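Long-range contact in ABC transporter substrate-binding protein (Bradyrhizobium japonicum, PDB 4I1D), which probably captures small solutes, perhaps polyamines, in the periplasm for an ABC importer and binds D-malate in its cleft: residues M90-F104 and Q258-P272. Sequence-based numbering, arbitrary orientation.
Sequences MPEAYRSPYSVSYEF and QANLPLHIDYGPGNP. With SO4 (sulfate ion), chain F; SO4 (sulfate ion), chain J.
With CG of Q258 opposite the carbonyl carbon (chi1 -79°), a bend at chi2 (-88°) brings its amide to the carbonyl of Y102, where strand 100-112 pairs antiparallel with the short strand 268-269 in the mixed sheet of a periplasmic binding protein. NE2 of Q258 bonds to Y102 O at 3.1 Å, in the carbonyl plane and on a lone pair; the same NE2 also serves A252 O, while Q258 OE1 accepts from N271 N at 2.9 Å. One amide thus joins helix 255-260 to strand 100-112 and to the loop after strand 268-269. Replacing Q258 by an alanine would probably leave N271 N without this acceptor and take from Y102 O the straighter of its two bonds across the contact. Beside it, F104 and G268 form a hydrogen-bonded pair, F104 N to G268 O and G268 N to F104 O, both 2.8 Å. The pairing follows a classic bulge, in which Y102 and E103 both face T231. G270 packs directly on the strand, where a CB would clash with S101 O. E103 and Y267 run side by side, carboxylate and ring planes 53° apart; OE1 of E103 is held by T231, whereas its buried OE2 lies 3.7 Å from Y267 CB and has no polar partner. Y267 leads toward the ligand cleft, its side chain about 6 Å from that of R208, which binds malate. At the far end, CG and SE of the selenomethionine M90 lie against the N271 amide, and P272 CG sits over one face of the Y94 ring, 3.9 Å from its centroid, in a CH-pi contact.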
# COMPACT_ATOMS: atom_id res chain seq x y z
N MSE A 90 44.14 8.20 -31.67
CA MSE A 90 44.06 8.70 -30.30
C MSE A 90 44.76 7.74 -29.33
O MSE A 90 44.83 6.54 -29.58
CB MSE A 90 42.60 8.92 -29.88
CG MSE A 90 41.95 10.09 -30.60
SE MSE A 90 40.00 10.16 -30.42
CE MSE A 90 39.87 10.05 -28.48
N PRO A 91 45.30 8.28 -28.22
CA PRO A 91 45.94 7.41 -27.22
C PRO A 91 44.94 6.39 -26.68
O PRO A 91 43.74 6.66 -26.65
CB PRO A 91 46.35 8.39 -26.12
CG PRO A 91 46.52 9.69 -26.82
CD PRO A 91 45.44 9.70 -27.88
N GLU A 92 45.44 5.23 -26.27
CA GLU A 92 44.59 4.13 -25.86
C GLU A 92 43.78 4.46 -24.61
O GLU A 92 42.71 3.89 -24.38
CB GLU A 92 45.42 2.85 -25.66
CG GLU A 92 46.14 2.41 -26.93
CD GLU A 92 46.24 0.91 -27.07
OE1 GLU A 92 46.50 0.23 -26.05
OE2 GLU A 92 46.04 0.40 -28.21
N ALA A 93 44.28 5.39 -23.81
CA ALA A 93 43.55 5.79 -22.61
C ALA A 93 42.30 6.63 -22.93
O ALA A 93 41.50 6.91 -22.05
CB ALA A 93 44.47 6.55 -21.68
N TYR A 94 42.15 7.01 -24.20
CA TYR A 94 41.01 7.84 -24.62
C TYR A 94 39.91 7.04 -25.32
O TYR A 94 38.92 7.60 -25.77
CB TYR A 94 41.46 8.98 -25.53
CG TYR A 94 42.19 10.11 -24.82
CD1 TYR A 94 41.52 11.26 -24.43
CD2 TYR A 94 43.55 10.03 -24.55
CE1 TYR A 94 42.18 12.30 -23.79
CE2 TYR A 94 44.22 11.07 -23.91
CZ TYR A 94 43.53 12.20 -23.54
OH TYR A 94 44.18 13.23 -22.91
N ARG A 95 40.10 5.73 -25.42
CA ARG A 95 39.09 4.87 -26.01
C ARG A 95 38.95 3.58 -25.23
O ARG A 95 39.73 3.30 -24.32
CB ARG A 95 39.40 4.57 -27.48
CG ARG A 95 40.86 4.37 -27.77
CD ARG A 95 41.07 4.12 -29.25
NE ARG A 95 42.48 4.24 -29.62
CZ ARG A 95 43.36 3.27 -29.50
NH1 ARG A 95 44.62 3.47 -29.86
NH2 ARG A 95 42.99 2.09 -29.01
N SER A 96 37.93 2.81 -25.58
CA SER A 96 37.70 1.52 -24.96
C SER A 96 37.41 0.60 -26.12
O SER A 96 37.40 1.06 -27.26
CB SER A 96 36.50 1.58 -24.01
OG SER A 96 35.29 1.39 -24.72
N PRO A 97 37.18 -0.69 -25.86
CA PRO A 97 36.84 -1.56 -26.99
C PRO A 97 35.48 -1.20 -27.59
O PRO A 97 35.19 -1.61 -28.71
CB PRO A 97 36.77 -2.95 -26.35
CG PRO A 97 37.57 -2.85 -25.10
CD PRO A 97 37.34 -1.45 -24.61
N TYR A 98 34.68 -0.43 -26.85
CA TYR A 98 33.31 -0.12 -27.23
C TYR A 98 33.02 1.36 -27.42
O TYR A 98 31.89 1.73 -27.74
CB TYR A 98 32.34 -0.63 -26.17
CG TYR A 98 32.63 -2.02 -25.67
CD1 TYR A 98 32.27 -3.13 -26.41
CD2 TYR A 98 33.24 -2.23 -24.44
CE1 TYR A 98 32.52 -4.41 -25.96
CE2 TYR A 98 33.50 -3.50 -23.98
CZ TYR A 98 33.13 -4.59 -24.74
OH TYR A 98 33.38 -5.87 -24.29
N SER A 99 34.00 2.23 -27.21
CA SER A 99 33.72 3.66 -27.22
C SER A 99 34.93 4.51 -27.55
O SER A 99 36.06 4.02 -27.51
CB SER A 99 33.16 4.09 -25.86
OG SER A 99 34.16 4.00 -24.87
N VAL A 100 34.67 5.78 -27.87
CA VAL A 100 35.74 6.76 -28.05
C VAL A 100 35.37 8.03 -27.30
O VAL A 100 34.24 8.51 -27.40
CB VAL A 100 35.96 7.12 -29.53
CG1 VAL A 100 37.23 7.98 -29.68
CG2 VAL A 100 36.07 5.87 -30.38
N SER A 101 36.33 8.59 -26.56
CA SER A 101 36.12 9.83 -25.82
C SER A 101 35.66 10.96 -26.74
O SER A 101 36.23 11.17 -27.82
CB SER A 101 37.39 10.25 -25.07
OG SER A 101 37.80 9.23 -24.19
N TYR A 102 34.64 11.69 -26.31
CA TYR A 102 33.97 12.65 -27.19
C TYR A 102 34.15 14.10 -26.73
O TYR A 102 34.40 14.98 -27.54
CB TYR A 102 32.50 12.26 -27.29
CG TYR A 102 31.64 13.10 -28.21
CD1 TYR A 102 31.95 13.25 -29.56
CD2 TYR A 102 30.47 13.69 -27.74
CE1 TYR A 102 31.14 14.00 -30.40
CE2 TYR A 102 29.66 14.44 -28.55
CZ TYR A 102 29.99 14.59 -29.88
OH TYR A 102 29.17 15.32 -30.69
N GLU A 103 34.05 14.32 -25.42
CA GLU A 103 34.27 15.64 -24.84
C GLU A 103 34.51 15.53 -23.32
O GLU A 103 34.02 14.59 -22.68
CB GLU A 103 33.07 16.54 -25.11
CG GLU A 103 31.75 15.94 -24.64
CD GLU A 103 31.46 16.20 -23.15
OE1 GLU A 103 30.68 15.43 -22.55
OE2 GLU A 103 32.00 17.17 -22.58
N PHE A 104 35.24 16.48 -22.76
CA PHE A 104 35.50 16.49 -21.32
C PHE A 104 34.75 17.63 -20.64
O PHE A 104 34.71 18.74 -21.16
CB PHE A 104 36.98 16.62 -21.05
CG PHE A 104 37.77 15.40 -21.37
CD1 PHE A 104 38.29 15.22 -22.64
CD2 PHE A 104 38.00 14.43 -20.40
CE1 PHE A 104 39.04 14.10 -22.94
CE2 PHE A 104 38.73 13.30 -20.70
CZ PHE A 104 39.25 13.13 -21.98
N GLN A 258 36.45 18.41 -33.73
CA GLN A 258 36.61 18.39 -32.29
C GLN A 258 37.13 19.71 -31.73
O GLN A 258 36.62 20.21 -30.74
CB GLN A 258 37.55 17.24 -31.90
CG GLN A 258 36.87 15.87 -31.90
CD GLN A 258 36.24 15.56 -30.57
OE1 GLN A 258 36.88 15.72 -29.52
NE2 GLN A 258 34.98 15.12 -30.58
N ALA A 259 38.15 20.28 -32.37
CA ALA A 259 38.69 21.56 -31.93
C ALA A 259 37.63 22.66 -32.02
O ALA A 259 37.74 23.68 -31.36
CB ALA A 259 39.97 21.94 -32.74
N ASN A 260 36.61 22.44 -32.85
CA ASN A 260 35.56 23.45 -33.00
C ASN A 260 34.53 23.44 -31.89
O ASN A 260 33.82 24.43 -31.68
CB ASN A 260 34.88 23.34 -34.36
CG ASN A 260 35.52 24.22 -35.41
OD1 ASN A 260 35.09 25.35 -35.66
ND2 ASN A 260 36.58 23.72 -36.04
N LEU A 261 34.44 22.33 -31.16
CA LEU A 261 33.43 22.20 -30.12
C LEU A 261 33.56 23.26 -29.01
O LEU A 261 32.59 23.95 -28.70
CB LEU A 261 33.40 20.79 -29.52
CG LEU A 261 32.38 20.64 -28.39
CD1 LEU A 261 30.99 20.96 -28.89
CD2 LEU A 261 32.43 19.24 -27.80
N PRO A 262 34.76 23.39 -28.42
CA PRO A 262 35.02 24.40 -27.39
C PRO A 262 34.95 25.83 -27.91
O PRO A 262 35.12 26.78 -27.15
CB PRO A 262 36.44 24.09 -26.93
CG PRO A 262 37.05 23.34 -28.05
CD PRO A 262 35.93 22.53 -28.64
N LEU A 263 34.73 26.00 -29.21
CA LEU A 263 34.50 27.34 -29.71
C LEU A 263 33.07 27.75 -29.37
O LEU A 263 32.71 28.93 -29.42
CB LEU A 263 34.74 27.41 -31.22
CG LEU A 263 36.19 27.22 -31.68
CD1 LEU A 263 36.34 27.63 -33.14
CD2 LEU A 263 37.12 28.04 -30.81
N HIS A 264 32.25 26.76 -29.00
CA HIS A 264 30.82 26.99 -28.86
C HIS A 264 30.30 26.67 -27.47
O HIS A 264 29.17 27.02 -27.12
CB HIS A 264 30.06 26.22 -29.94
CG HIS A 264 30.31 26.74 -31.33
ND1 HIS A 264 31.08 26.06 -32.25
CD2 HIS A 264 29.93 27.89 -31.92
CE1 HIS A 264 31.15 26.78 -33.37
NE2 HIS A 264 30.46 27.89 -33.19
N ILE A 265 31.13 26.01 -26.69
CA ILE A 265 30.75 25.64 -25.34
C ILE A 265 32.00 25.31 -24.53
O ILE A 265 33.01 24.89 -25.09
CB ILE A 265 29.74 24.47 -25.33
CG1 ILE A 265 29.03 24.38 -23.98
CG2 ILE A 265 30.42 23.16 -25.75
CD1 ILE A 265 27.87 23.42 -23.97
N ASP A 266 31.91 25.53 -23.22
CA ASP A 266 33.04 25.40 -22.31
C ASP A 266 33.39 23.95 -21.97
O ASP A 266 33.60 23.61 -20.80
CB ASP A 266 32.74 26.19 -21.03
CG ASP A 266 33.97 26.39 -20.17
OD1 ASP A 266 35.07 26.52 -20.75
OD2 ASP A 266 33.83 26.43 -18.93
N TYR A 267 33.45 23.08 -22.97
CA TYR A 267 33.85 21.70 -22.74
C TYR A 267 35.10 21.40 -23.55
O TYR A 267 35.38 22.08 -24.53
CB TYR A 267 32.72 20.73 -23.09
CG TYR A 267 31.52 20.91 -22.17
CD1 TYR A 267 31.70 21.17 -20.82
CD2 TYR A 267 30.22 20.85 -22.66
CE1 TYR A 267 30.61 21.36 -19.97
CE2 TYR A 267 29.11 21.04 -21.81
CZ TYR A 267 29.33 21.29 -20.46
OH TYR A 267 28.26 21.47 -19.60
N GLY A 268 35.87 20.41 -23.10
CA GLY A 268 37.13 20.08 -23.75
C GLY A 268 36.92 19.03 -24.82
O GLY A 268 35.97 18.25 -24.75
N PRO A 269 37.82 19.01 -25.82
CA PRO A 269 37.69 18.01 -26.89
C PRO A 269 38.06 16.61 -26.41
O PRO A 269 39.08 16.46 -25.74
CB PRO A 269 38.69 18.51 -27.95
CG PRO A 269 39.75 19.21 -27.17
CD PRO A 269 39.05 19.80 -25.94
N GLY A 270 37.24 15.61 -26.72
CA GLY A 270 37.59 14.23 -26.42
C GLY A 270 38.90 13.83 -27.09
O GLY A 270 39.67 13.03 -26.54
N ASN A 271 39.17 14.38 -28.27
CA ASN A 271 40.40 14.06 -28.99
C ASN A 271 41.46 15.12 -28.73
O ASN A 271 41.37 16.23 -29.25
CB ASN A 271 40.14 13.94 -30.49
CG ASN A 271 41.38 13.50 -31.27
OD1 ASN A 271 42.51 13.57 -30.78
ND2 ASN A 271 41.17 13.05 -32.50
N PRO A 272 42.47 14.77 -27.92
CA PRO A 272 43.51 15.73 -27.54
C PRO A 272 44.27 16.28 -28.75
O PRO A 272 44.92 17.33 -28.63
CB PRO A 272 44.43 14.92 -26.62
CG PRO A 272 44.16 13.49 -26.98
CD PRO A 272 42.71 13.44 -27.34
S SO4 F . 49.13 5.05 -26.39
O1 SO4 F . 49.81 6.35 -26.32
O2 SO4 F . 48.49 4.90 -27.70
O3 SO4 F . 50.08 3.97 -26.21
O4 SO4 F . 48.12 4.98 -25.33
S SO4 J . 30.69 29.06 -22.70
O1 SO4 J . 30.97 29.12 -24.13
O2 SO4 J . 30.45 27.67 -22.31
O3 SO4 J . 31.85 29.58 -21.97
O4 SO4 J . 29.51 29.85 -22.38